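Side-chain contacts in transcriptional regulator (Streptococcus dysgalactiae, PDB 4YV9), which probably regulates transcription as a DNA-binding quorum-sensing receptor for short peptide pheromones, and is held here in complex with a peptide inhibitor: residues Glu26-Ser31 with Leu49-Lys54; Ser106-Ala111 with Glu144-Gly149; Leu162-Met167 with His205-Lys210; Leu183-Ser188 with Phe221-Val226; Tyr233-Leu236 with Val241-Lys244. One frame throughout, in Å; residues are numbered along the deposited sequence.

Interaction 1: Glu26-Ser31 with Leu49-Lys54; sequences EHLSKS and LNLLDK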
# COMPACT_ATOMS: atom_id res chain seq x y z
N GLU B 26 -15.34 -12.04 28.65
CA GLU B 26 -15.25 -11.32 29.92
C GLU B 26 -15.19 -9.79 29.76
O GLU B 26 -15.40 -9.07 30.72
CB GLU B 26 -14.02 -11.78 30.70
CG GLU B 26 -12.71 -11.66 29.92
CD GLU B 26 -11.50 -12.07 30.74
OE1 GLU B 26 -11.56 -12.02 31.99
OE2 GLU B 26 -10.47 -12.44 30.12
N HIS B 27 -14.89 -9.32 28.56
CA HIS B 27 -14.73 -7.88 28.33
C HIS B 27 -16.04 -7.22 27.89
O HIS B 27 -16.32 -6.08 28.25
CB HIS B 27 -13.63 -7.61 27.30
CG HIS B 27 -12.35 -8.35 27.58
ND1 HIS B 27 -11.50 -8.00 28.60
CD2 HIS B 27 -11.79 -9.43 26.97
CE1 HIS B 27 -10.47 -8.82 28.62
NE2 HIS B 27 -10.62 -9.70 27.64
N LEU B 28 -16.83 -7.93 27.09
CA LEU B 28 -18.10 -7.41 26.60
C LEU B 28 -19.15 -8.50 26.57
O LEU B 28 -18.92 -9.55 26.00
CB LEU B 28 -17.96 -6.81 25.20
CG LEU B 28 -17.52 -5.35 25.02
CD1 LEU B 28 -17.56 -4.96 23.53
CD2 LEU B 28 -18.37 -4.40 25.85
N SER B 29 -20.32 -8.23 27.16
CA SER B 29 -21.42 -9.19 27.14
C SER B 29 -22.15 -9.16 25.80
O SER B 29 -21.95 -8.25 24.99
CB SER B 29 -22.40 -8.88 28.27
OG SER B 29 -22.94 -7.59 28.08
N LYS B 30 -23.01 -10.15 25.56
CA LYS B 30 -23.88 -10.16 24.37
C LYS B 30 -24.70 -8.87 24.33
O LYS B 30 -24.82 -8.22 23.29
CB LYS B 30 -24.82 -11.37 24.40
CG LYS B 30 -24.10 -12.73 24.31
CD LYS B 30 -25.04 -13.82 23.81
CE LYS B 30 -26.17 -14.08 24.77
NZ LYS B 30 -27.02 -15.20 24.30
N SER B 31 -25.25 -8.53 25.49
CA SER B 31 -26.09 -7.35 25.69
C SER B 31 -25.33 -6.07 25.35
O SER B 31 -25.87 -5.18 24.69
CB SER B 31 -26.59 -7.32 27.14
OG SER B 31 -27.38 -6.19 27.39
N LEU B 49 -11.80 -2.92 19.31
CA LEU B 49 -10.66 -3.59 18.66
C LEU B 49 -10.62 -5.08 18.93
O LEU B 49 -10.24 -5.86 18.05
CB LEU B 49 -9.34 -2.97 19.11
CG LEU B 49 -8.73 -1.96 18.13
CD1 LEU B 49 -9.67 -0.81 17.87
CD2 LEU B 49 -7.42 -1.44 18.67
N ASN B 50 -10.99 -5.47 20.15
CA ASN B 50 -11.10 -6.88 20.53
C ASN B 50 -12.14 -7.61 19.68
O ASN B 50 -11.89 -8.72 19.20
CB ASN B 50 -11.47 -6.98 22.03
CG ASN B 50 -11.47 -8.42 22.57
OD1 ASN B 50 -10.60 -9.22 22.25
ND2 ASN B 50 -12.46 -8.73 23.41
N LEU B 51 -13.30 -6.98 19.49
CA LEU B 51 -14.35 -7.52 18.63
C LEU B 51 -13.87 -7.68 17.20
O LEU B 51 -14.09 -8.72 16.56
CB LEU B 51 -15.59 -6.62 18.64
CG LEU B 51 -16.34 -6.43 19.94
CD1 LEU B 51 -17.43 -5.35 19.77
CD2 LEU B 51 -16.95 -7.75 20.37
N LEU B 52 -13.26 -6.63 16.68
CA LEU B 52 -12.73 -6.63 15.33
C LEU B 52 -11.68 -7.73 15.11
O LEU B 52 -11.67 -8.40 14.08
CB LEU B 52 -12.12 -5.27 15.02
CG LEU B 52 -13.15 -4.15 14.91
CD1 LEU B 52 -12.47 -2.85 14.48
CD2 LEU B 52 -14.22 -4.56 13.91
N ASP B 53 -10.78 -7.86 16.07
CA ASP B 53 -9.76 -8.89 15.99
C ASP B 53 -10.40 -10.29 15.89
O ASP B 53 -9.93 -11.14 15.13
CB ASP B 53 -8.83 -8.79 17.20
CG ASP B 53 -7.76 -9.87 17.21
OD1 ASP B 53 -7.14 -10.11 16.16
OD2 ASP B 53 -7.53 -10.49 18.28
N LYS B 54 -11.46 -10.52 16.65
CA LYS B 54 -12.21 -11.78 16.56
C LYS B 54 -12.80 -11.99 15.16
O LYS B 54 -12.89 -13.13 14.68
CB LYS B 54 -13.31 -11.83 17.62
CG LYS B 54 -12.71 -11.97 19.04
CD LYS B 54 -13.75 -11.93 20.14
CE LYS B 54 -13.14 -12.68 21.36
NZ LYS B 54 -13.76 -12.36 22.64
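Asn50 is the first residue of helix 45-54 to meet the other segment, and its amide nitrogen does the touching. Asn50 ND2 lies 3.7 Å from His27 CD2. The two flat groups stand almost perpendicular, with amide and imidazole planes 89° apart. Asn50 gets there with CG anti to its backbone N (chi1 -174°), which sends the amide out from the helix. The hydrogen bond of ND2 goes elsewhere, to Asp25 OD2. The other oxygen of Asp25, OD1, accepts from the backbone N of both His27 and Leu28, so one aspartate fixes the turn and also ties it to the second helix. On its own side, the His27 ring carries Glu26 CG over its centre, 3.6 Å above the plane. A sulfate ion lies close to the His27 side chain. In this helix-turn-helix domain, residues 26-29 belong to the turn just ahead of helix 30-37, which is probably the recognition helix. Ser29 is the N-cap of that helix. Next along the chain comes Leu51, which is buried. Its CD1 meets CD1 of Leu28 at 3.8 Å, the two side chains standing crosswise. Ile43 touches both leucines, and Leu9 and Leu23 also pack on Leu51. Lys54, one turn beyond Asn50, makes a salt bridge from NZ to Asp25 OD2, the same oxygen that Asn50 uses.

Interaction 2: Ser106-Ala111 with Glu144-Gly149; sequences STMIKA and EIILLG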
# COMPACT_ATOMS: atom_id res chain seq x y z
N SER B 106 -0.47 25.97 4.97
CA SER B 106 -0.53 27.08 4.03
C SER B 106 0.82 27.21 3.35
O SER B 106 0.87 27.51 2.17
CB SER B 106 -0.96 28.38 4.71
OG SER B 106 -0.11 28.71 5.79
N THR B 107 1.90 26.96 4.09
CA THR B 107 3.23 26.95 3.49
C THR B 107 3.28 25.93 2.35
O THR B 107 3.81 26.21 1.28
CB THR B 107 4.35 26.64 4.52
OG1 THR B 107 4.56 27.79 5.36
CG2 THR B 107 5.65 26.31 3.80
N MSE B 108 2.68 24.76 2.57
CA MSE B 108 2.56 23.75 1.53
C MSE B 108 1.63 24.15 0.36
O MSE B 108 1.90 23.82 -0.79
CB MSE B 108 2.06 22.45 2.14
CG MSE B 108 1.84 21.39 1.11
SE MSE B 108 1.05 19.73 1.83
CE MSE B 108 0.39 19.11 0.14
N ILE B 109 0.53 24.82 0.68
CA ILE B 109 -0.39 25.30 -0.36
C ILE B 109 0.29 26.32 -1.27
O ILE B 109 0.12 26.30 -2.49
CB ILE B 109 -1.66 25.91 0.24
CG1 ILE B 109 -2.45 24.85 1.00
CG2 ILE B 109 -2.56 26.49 -0.86
CD1 ILE B 109 -3.58 25.41 1.83
N LYS B 110 1.09 27.20 -0.67
CA LYS B 110 1.87 28.18 -1.42
C LYS B 110 2.88 27.50 -2.33
O LYS B 110 3.09 27.92 -3.47
CB LYS B 110 2.58 29.15 -0.47
CG LYS B 110 1.64 30.01 0.38
CD LYS B 110 2.41 31.05 1.18
CE LYS B 110 1.52 31.74 2.20
NZ LYS B 110 2.26 32.82 2.92
N ALA B 111 3.53 26.46 -1.82
CA ALA B 111 4.52 25.71 -2.60
C ALA B 111 3.87 25.10 -3.83
O ALA B 111 4.41 25.16 -4.93
CB ALA B 111 5.17 24.62 -1.75
N GLU B 144 4.48 14.34 7.45
CA GLU B 144 5.80 14.92 7.27
C GLU B 144 6.35 14.60 5.89
O GLU B 144 7.00 15.45 5.27
CB GLU B 144 6.77 14.42 8.36
CG GLU B 144 6.49 14.98 9.75
CD GLU B 144 5.31 14.29 10.47
OE1 GLU B 144 5.00 13.12 10.16
OE2 GLU B 144 4.70 14.93 11.34
N ILE B 145 6.08 13.39 5.41
CA ILE B 145 6.56 12.96 4.10
C ILE B 145 5.90 13.80 2.99
O ILE B 145 6.57 14.25 2.06
CB ILE B 145 6.27 11.45 3.86
CG1 ILE B 145 7.03 10.58 4.87
CG2 ILE B 145 6.64 11.04 2.43
CD1 ILE B 145 6.49 9.14 4.93
N ILE B 146 4.59 14.01 3.09
CA ILE B 146 3.88 14.79 2.07
C ILE B 146 4.28 16.27 2.12
O ILE B 146 4.43 16.94 1.08
CB ILE B 146 2.36 14.64 2.24
CG1 ILE B 146 1.94 13.19 1.96
CG2 ILE B 146 1.60 15.62 1.32
CD1 ILE B 146 2.19 12.74 0.55
N LEU B 147 4.46 16.80 3.33
CA LEU B 147 4.94 18.17 3.46
C LEU B 147 6.29 18.33 2.76
O LEU B 147 6.46 19.23 1.94
CB LEU B 147 5.05 18.56 4.93
CG LEU B 147 3.73 18.90 5.62
CD1 LEU B 147 3.97 19.04 7.12
CD2 LEU B 147 3.14 20.21 5.03
N LEU B 148 7.24 17.45 3.08
CA LEU B 148 8.57 17.52 2.49
C LEU B 148 8.51 17.39 0.98
O LEU B 148 9.15 18.17 0.26
CB LEU B 148 9.49 16.43 3.05
CG LEU B 148 10.85 16.31 2.37
CD1 LEU B 148 11.69 17.51 2.71
CD2 LEU B 148 11.58 15.02 2.77
N GLY B 149 7.75 16.41 0.50
CA GLY B 149 7.64 16.16 -0.92
C GLY B 149 7.14 17.38 -1.66
O GLY B 149 7.69 17.75 -2.69
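Glu144 OE2, half a turn before the Ile146 that touches Met108, is gripped by two groups. It shares a hydrogen bond with Tyr133 OH and a salt bridge with Lys16 NZ of the second subunit. Its other oxygen, OE1, is bonded to Gly141 N. The contact itself is wholly apolar and buried, and one residue carries it on the first helix. Met108, present as selenomethionine, points toward helix 142-151, its chi1 of 177° turning CG away from the backbone N. The chain stays extended to its end, so it reaches across like a straight rod. Its base meets Leu147: Met108 CB is 3.8 Å from Leu147 CD2. The selenium lies against the same methyl, with Met108 SE 3.9 Å from Leu147 CD2. These two side chains are roughly perpendicular. The end of the rod meets Ile146 instead, Met108 CE lying 3.9 Å from Ile146 CG2. The selenium is also near that branch, at 4.2 Å between Met108 SE and Ile146 CG2. Methyls from two consecutive residues of one helix thus meet the base and the end of a single side chain. Ile146 also packs on an apolar side chain of the bound peptide. The setting is the helical repeat domain, of the TPR clan. Helix 72-85 touches Met108 and Ile146 through Leu77, helix 124-136 reaches Leu147 through Leu130, and helix 179-197 packs on Ile145.

Interaction 3: Leu162-Met167 with His205-Lys210; sequences LLTKEM and HYLIEK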
# COMPACT_ATOMS: atom_id res chain seq x y z
N LEU B 162 19.76 16.53 3.95
CA LEU B 162 19.78 16.17 5.37
C LEU B 162 18.40 15.73 5.85
O LEU B 162 18.28 14.81 6.66
CB LEU B 162 20.31 17.33 6.21
CG LEU B 162 21.79 17.64 6.03
CD1 LEU B 162 22.24 18.77 6.96
CD2 LEU B 162 22.63 16.38 6.24
N LEU B 163 17.36 16.39 5.34
CA LEU B 163 15.99 16.04 5.67
C LEU B 163 15.64 14.68 5.10
O LEU B 163 14.92 13.90 5.73
CB LEU B 163 15.00 17.09 5.15
CG LEU B 163 14.88 18.37 5.97
CD1 LEU B 163 13.99 19.40 5.26
CD2 LEU B 163 14.35 18.06 7.37
N THR B 164 16.15 14.40 3.91
CA THR B 164 15.90 13.12 3.27
C THR B 164 16.52 11.98 4.09
O THR B 164 15.88 10.95 4.30
CB THR B 164 16.44 13.09 1.82
OG1 THR B 164 15.84 14.16 1.07
CG2 THR B 164 16.11 11.76 1.15
N LYS B 165 17.76 12.19 4.56
CA LYS B 165 18.44 11.23 5.43
C LYS B 165 17.62 10.94 6.69
O LYS B 165 17.49 9.80 7.10
CB LYS B 165 19.84 11.72 5.83
CG LYS B 165 20.92 11.55 4.77
CD LYS B 165 22.31 11.93 5.29
CE LYS B 165 22.80 10.95 6.33
NZ LYS B 165 24.16 11.28 6.83
N GLU B 166 17.08 12.00 7.30
CA GLU B 166 16.23 11.83 8.47
C GLU B 166 15.02 10.97 8.13
O GLU B 166 14.72 10.02 8.86
CB GLU B 166 15.78 13.19 9.00
CG GLU B 166 16.89 13.96 9.71
CD GLU B 166 17.66 13.09 10.68
OE1 GLU B 166 17.06 12.61 11.67
OE2 GLU B 166 18.87 12.89 10.46
N MSE B 167 14.37 11.27 7.02
CA MSE B 167 13.14 10.58 6.63
C MSE B 167 13.34 9.10 6.33
O MSE B 167 12.56 8.26 6.79
CB MSE B 167 12.52 11.25 5.41
CG MSE B 167 11.39 10.46 4.78
SE MSE B 167 10.88 11.28 3.06
CE MSE B 167 12.52 10.89 2.08
N HIS B 205 25.83 8.46 -4.14
CA HIS B 205 26.24 7.12 -3.73
C HIS B 205 25.47 6.64 -2.50
O HIS B 205 24.93 5.53 -2.50
CB HIS B 205 27.74 7.07 -3.45
CG HIS B 205 28.22 5.71 -3.07
ND1 HIS B 205 28.25 5.27 -1.76
CD2 HIS B 205 28.67 4.68 -3.82
CE1 HIS B 205 28.71 4.03 -1.72
NE2 HIS B 205 28.97 3.65 -2.96
N TYR B 206 25.42 7.47 -1.46
CA TYR B 206 24.58 7.19 -0.29
C TYR B 206 23.14 6.84 -0.68
O TYR B 206 22.59 5.85 -0.21
CB TYR B 206 24.59 8.39 0.68
CG TYR B 206 23.59 8.27 1.83
CD1 TYR B 206 22.27 8.68 1.67
CD2 TYR B 206 23.97 7.77 3.07
CE1 TYR B 206 21.35 8.58 2.71
CE2 TYR B 206 23.06 7.66 4.12
CZ TYR B 206 21.75 8.07 3.93
OH TYR B 206 20.83 7.98 4.95
N LEU B 207 22.52 7.67 -1.53
CA LEU B 207 21.11 7.51 -1.86
C LEU B 207 20.82 6.25 -2.66
O LEU B 207 19.79 5.60 -2.47
CB LEU B 207 20.61 8.73 -2.65
CG LEU B 207 20.39 9.97 -1.79
CD1 LEU B 207 20.23 11.23 -2.64
CD2 LEU B 207 19.19 9.76 -0.88
N ILE B 208 21.74 5.92 -3.55
CA ILE B 208 21.66 4.71 -4.35
C ILE B 208 21.65 3.46 -3.46
O ILE B 208 20.83 2.56 -3.64
CB ILE B 208 22.84 4.65 -5.35
CG1 ILE B 208 22.59 5.62 -6.50
CG2 ILE B 208 23.07 3.24 -5.85
CD1 ILE B 208 23.88 6.06 -7.21
N GLU B 209 22.56 3.43 -2.50
CA GLU B 209 22.60 2.34 -1.53
C GLU B 209 21.29 2.24 -0.72
O GLU B 209 20.74 1.15 -0.57
CB GLU B 209 23.80 2.51 -0.60
CG GLU B 209 23.94 1.44 0.46
CD GLU B 209 23.21 1.78 1.74
OE1 GLU B 209 22.83 2.96 1.92
OE2 GLU B 209 23.00 0.87 2.56
N LYS B 210 20.79 3.37 -0.22
CA LYS B 210 19.51 3.40 0.50
C LYS B 210 18.34 2.94 -0.38
O LYS B 210 17.51 2.16 0.05
CB LYS B 210 19.20 4.80 1.03
CG LYS B 210 20.25 5.38 1.96
CD LYS B 210 20.46 4.52 3.20
CE LYS B 210 19.23 4.45 4.08
NZ LYS B 210 19.53 3.61 5.31
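The ring of Tyr206 lies between two lysine chains. Over one face, Lys165 CD stands 4.1 Å above the plane, offset toward the rim. Over the opposite face is Lys210 CG, 3.4 Å above the plane and also near the rim. Lys210 belongs to the same helix as the tyrosine, one turn on, while Lys165 comes from helix 157-169. The Lys165 chain meets the phenol end of the ring through its carbons. Lys165 CG is 3.6 Å from Tyr206 CE1 and just as close to the hydroxyl oxygen. The chain then bends at chi3 (69°), which brings CE back to the ring, 3.9 Å from Tyr206 CZ. What touches here is hydrocarbon against an aromatic face, with the chain running obliquely over it. A chi1 of 172° swings the tyrosine ring off its own helix and directs it at the other. Deeper in, Thr164 and Leu207 form a second, looser contact. Thr164 CG2 lies 4.2 Å from Leu207 CD2, one side chain set square across the other. The threonine methyl faces the leucine, while its OG1 is hydrogen-bonded to Leu160 O. This inner pair rests on helix 179-197, where Cys191 touches Thr164 and Ser195 touches Leu207. Within the TPR-like domain, helix 124-136 packs on Leu163 beyond the first helix, and helix 221-236 packs on Ile208 beyond the second.

Interaction 4: Leu183-Ser188 with Phe221-Val226; sequences LVTQLS and FYEKTV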
# COMPACT_ATOMS: atom_id res chain seq x y z
N LEU B 183 6.27 5.92 -0.69
CA LEU B 183 6.48 7.37 -0.76
C LEU B 183 7.93 7.74 -0.43
O LEU B 183 8.55 8.51 -1.17
CB LEU B 183 5.52 8.12 0.17
CG LEU B 183 4.06 8.20 -0.29
CD1 LEU B 183 3.14 8.64 0.83
CD2 LEU B 183 3.94 9.15 -1.46
N VAL B 184 8.46 7.22 0.67
CA VAL B 184 9.85 7.50 1.03
C VAL B 184 10.82 7.10 -0.09
O VAL B 184 11.81 7.79 -0.36
CB VAL B 184 10.26 6.77 2.33
CG1 VAL B 184 11.77 6.83 2.52
CG2 VAL B 184 9.55 7.39 3.54
N THR B 185 10.51 6.00 -0.77
CA THR B 185 11.35 5.54 -1.87
C THR B 185 11.30 6.55 -3.02
O THR B 185 12.33 6.94 -3.57
CB THR B 185 10.92 4.14 -2.36
OG1 THR B 185 10.97 3.22 -1.25
CG2 THR B 185 11.84 3.66 -3.46
N GLN B 186 10.10 7.01 -3.35
CA GLN B 186 9.93 8.00 -4.40
C GLN B 186 10.67 9.30 -4.09
O GLN B 186 11.35 9.85 -4.96
CB GLN B 186 8.44 8.26 -4.64
CG GLN B 186 7.75 7.08 -5.32
CD GLN B 186 6.22 7.12 -5.23
OE1 GLN B 186 5.64 7.90 -4.47
NE2 GLN B 186 5.57 6.25 -6.00
N LEU B 187 10.57 9.79 -2.86
CA LEU B 187 11.24 11.04 -2.50
C LEU B 187 12.77 10.88 -2.43
O LEU B 187 13.50 11.85 -2.64
CB LEU B 187 10.72 11.58 -1.17
CG LEU B 187 9.28 12.12 -1.16
CD1 LEU B 187 9.09 12.95 0.09
CD2 LEU B 187 8.98 12.96 -2.41
N SER B 188 13.24 9.68 -2.11
CA SER B 188 14.68 9.43 -2.09
C SER B 188 15.22 9.49 -3.51
O SER B 188 16.27 10.09 -3.76
CB SER B 188 15.01 8.07 -1.46
OG SER B 188 14.58 8.02 -0.11
N PHE B 221 7.48 -1.77 -9.08
CA PHE B 221 8.14 -1.72 -10.38
C PHE B 221 8.24 -0.28 -10.91
O PHE B 221 9.15 0.02 -11.68
CB PHE B 221 7.42 -2.59 -11.40
CG PHE B 221 7.79 -4.05 -11.35
CD1 PHE B 221 8.27 -4.64 -10.19
CD2 PHE B 221 7.63 -4.84 -12.48
CE1 PHE B 221 8.58 -5.98 -10.16
CE2 PHE B 221 7.97 -6.19 -12.46
CZ PHE B 221 8.44 -6.76 -11.30
N TYR B 222 7.32 0.60 -10.53
CA TYR B 222 7.43 1.98 -11.00
C TYR B 222 8.72 2.61 -10.49
O TYR B 222 9.47 3.23 -11.23
CB TYR B 222 6.23 2.82 -10.58
CG TYR B 222 6.48 4.29 -10.79
CD1 TYR B 222 6.60 4.81 -12.08
CD2 TYR B 222 6.61 5.16 -9.72
CE1 TYR B 222 6.82 6.14 -12.30
CE2 TYR B 222 6.84 6.51 -9.93
CZ TYR B 222 6.95 6.99 -11.22
OH TYR B 222 7.18 8.33 -11.45
N GLU B 223 8.98 2.43 -9.20
CA GLU B 223 10.18 3.01 -8.63
C GLU B 223 11.42 2.31 -9.16
O GLU B 223 12.43 2.95 -9.34
CB GLU B 223 10.13 2.93 -7.10
CG GLU B 223 9.04 3.79 -6.49
CD GLU B 223 7.65 3.17 -6.60
OE1 GLU B 223 7.56 1.92 -6.75
OE2 GLU B 223 6.65 3.92 -6.50
N LYS B 224 11.35 1.00 -9.38
CA LYS B 224 12.49 0.28 -9.96
C LYS B 224 12.81 0.77 -11.38
O LYS B 224 13.97 0.81 -11.78
CB LYS B 224 12.22 -1.21 -9.97
CG LYS B 224 12.25 -1.84 -8.57
CD LYS B 224 11.89 -3.31 -8.62
CE LYS B 224 12.22 -4.01 -7.29
NZ LYS B 224 11.54 -5.32 -7.21
N THR B 225 11.77 1.11 -12.13
CA THR B 225 11.96 1.57 -13.51
C THR B 225 12.59 2.96 -13.53
O THR B 225 13.52 3.21 -14.29
CB THR B 225 10.66 1.61 -14.29
OG1 THR B 225 10.11 0.29 -14.35
CG2 THR B 225 10.89 2.13 -15.71
N VAL B 226 12.08 3.85 -12.68
CA VAL B 226 12.64 5.19 -12.58
C VAL B 226 14.08 5.11 -12.07
O VAL B 226 14.97 5.78 -12.59
CB VAL B 226 11.78 6.09 -11.66
CG1 VAL B 226 12.49 7.39 -11.32
CG2 VAL B 226 10.42 6.39 -12.34
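Thr185 meets Glu223 where two helices of the TPR-like repeat domain run side by side. Their short segments are nearly parallel, at 13°, with axes 10.4 Å apart. Thr185 turns its methyl across: CG2 is 4.1 Å from Glu223 CB. Its OG1 is hydrogen-bonded to Lys181 O. Gln186 follows and carries the polar link. Gln186 NE2 donates to Glu223 OE2 at 2.6 Å, a short bond with a bent N-H...O angle of 135°. The oxygen is met nearly along its C-O axis, but it lies out of the amide plane. Glu223 can present OE2 because its chain folds at chi2 (78°), swinging the carboxylate to the amide. Its CG also packs on Gln186 CG. The Tyr222 ring stands beside this bond. Both Gln186 NE2 and Glu223 OE2 lie at its edge. Tyr222 OH is hydrogen-bonded to the backbone of the bound peptide, and Gln186 also packs on a modified side chain of that peptide, so this contact borders the ligand site. Phe221 of the second subunit packs edge-to-face with Tyr222. At the end of the segment, Ser188 OG bonds to Val184 O at 2.8 Å, and Ser188 N reaches that oxygen from the opposite face of its plane.

Interaction 5: Tyr233-Leu236 with Val241-Lys244; sequences YYKL and VSGK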
# COMPACT_ATOMS: atom_id res chain seq x y z
N TYR B 233 21.73 7.29 -15.28
CA TYR B 233 22.11 8.69 -15.47
C TYR B 233 23.32 9.03 -14.59
O TYR B 233 24.25 9.71 -15.04
CB TYR B 233 20.91 9.59 -15.15
CG TYR B 233 21.16 11.08 -15.18
CD1 TYR B 233 21.85 11.68 -16.23
CD2 TYR B 233 20.67 11.90 -14.17
CE1 TYR B 233 22.06 13.05 -16.25
CE2 TYR B 233 20.87 13.26 -14.18
CZ TYR B 233 21.57 13.84 -15.22
OH TYR B 233 21.77 15.19 -15.22
N TYR B 234 23.30 8.54 -13.36
CA TYR B 234 24.45 8.67 -12.46
C TYR B 234 25.68 7.97 -13.04
O TYR B 234 26.78 8.50 -12.98
CB TYR B 234 24.11 8.09 -11.09
CG TYR B 234 25.29 7.80 -10.20
CD1 TYR B 234 25.88 8.81 -9.45
CD2 TYR B 234 25.82 6.52 -10.10
CE1 TYR B 234 26.94 8.56 -8.62
CE2 TYR B 234 26.89 6.25 -9.27
CZ TYR B 234 27.45 7.27 -8.54
OH TYR B 234 28.52 7.02 -7.71
N LYS B 235 25.47 6.78 -13.60
CA LYS B 235 26.56 6.01 -14.20
C LYS B 235 27.15 6.75 -15.39
O LYS B 235 28.38 6.81 -15.56
CB LYS B 235 26.07 4.63 -14.65
CG LYS B 235 25.70 3.68 -13.53
CD LYS B 235 25.31 2.32 -14.10
CE LYS B 235 24.53 1.51 -13.09
NZ LYS B 235 24.15 0.18 -13.63
N LEU B 236 26.27 7.32 -16.21
CA LEU B 236 26.70 8.09 -17.37
C LEU B 236 27.58 9.26 -16.95
O LEU B 236 28.66 9.45 -17.49
CB LEU B 236 25.50 8.59 -18.17
CG LEU B 236 25.86 9.49 -19.36
CD1 LEU B 236 26.88 8.82 -20.25
CD2 LEU B 236 24.62 9.86 -20.15
N VAL B 241 29.56 3.43 -20.02
CA VAL B 241 28.73 3.42 -21.22
C VAL B 241 27.43 2.69 -20.95
O VAL B 241 26.42 2.93 -21.61
CB VAL B 241 29.43 2.75 -22.44
CG1 VAL B 241 29.16 1.23 -22.47
CG2 VAL B 241 28.98 3.39 -23.73
N SER B 242 27.46 1.81 -19.95
CA SER B 242 26.31 0.99 -19.63
C SER B 242 25.14 1.87 -19.18
O SER B 242 23.98 1.48 -19.32
CB SER B 242 26.66 -0.03 -18.56
OG SER B 242 27.24 0.60 -17.43
N GLY B 243 25.46 3.05 -18.65
CA GLY B 243 24.45 3.95 -18.12
C GLY B 243 23.39 4.30 -19.14
O GLY B 243 22.20 4.38 -18.82
N LYS B 244 23.83 4.52 -20.38
CA LYS B 244 22.92 4.82 -21.49
C LYS B 244 22.07 3.60 -21.81
O LYS B 244 20.91 3.73 -22.16
CB LYS B 244 23.69 5.26 -22.75
CG LYS B 244 24.46 6.58 -22.62
CD LYS B 244 25.21 6.90 -23.93
CE LYS B 244 26.01 8.20 -23.82
NZ LYS B 244 26.77 8.54 -25.06
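Leu236 and Lys244 meet along their side chains. In Leu236, chi1 of 176° carries CG out opposite the backbone N, and chi2 of 53° spreads its two methyls against the lysine. CD1 of Leu236 is 3.7 Å from Lys244 CE, and both CD1 and CD2 lie 4.1 Å from Lys244 CG. The Lys244 chain is extended beyond CG, so its carbons pass obliquely along the leucine. Val274, the last modelled residue, touches both. The two segments form the closed end of an alpha-alpha hairpin in the TPR-like domain, joined by a loop of four residues. The backbones come closest at Gly243, where Leu236 CA and Gly243 CA are 4.8 Å apart. With no side chain there, Lys235 CB can settle 3.9 Å from Gly243 CA. Lys235 itself is stretched out, its torsions beyond CG all near 180°. That straight chain runs past Ser242, with Lys235 CD 4.2 Å from Ser242 OG. It ends in a salt bridge from NZ to Asp246 OD2, one turn further along. Tyr233, which starts off away from residues 241-244, bonds through OH to Asp197 OD1, and its ring packs edge-to-face with His269.

From the N terminus, interaction 1 comes first and closes a loop of 17 residues inside the helix-turn-helix domain. Its centre is about 41 Å or more from the centres of the others, all of which lie in the C-terminal helical domain. Interaction 2 closes before interaction 3 opens, and the two touch through Leu148 and Met167. Interactions 3 and 4 cross, their segments alternating along the chain, and together they tie the consecutive helices 157-169, 179-197, 201-215 and 221-236. Met167 packs on Leu187 between them. Interaction 2 also touches 4, through Ile145. Interaction 5 closes the shortest loop, shares helix 221-236 with interaction 4, and touches interaction 3 through Tyr234 and Ile208. Residues of interactions 1, 2 and 4 reach the second subunit.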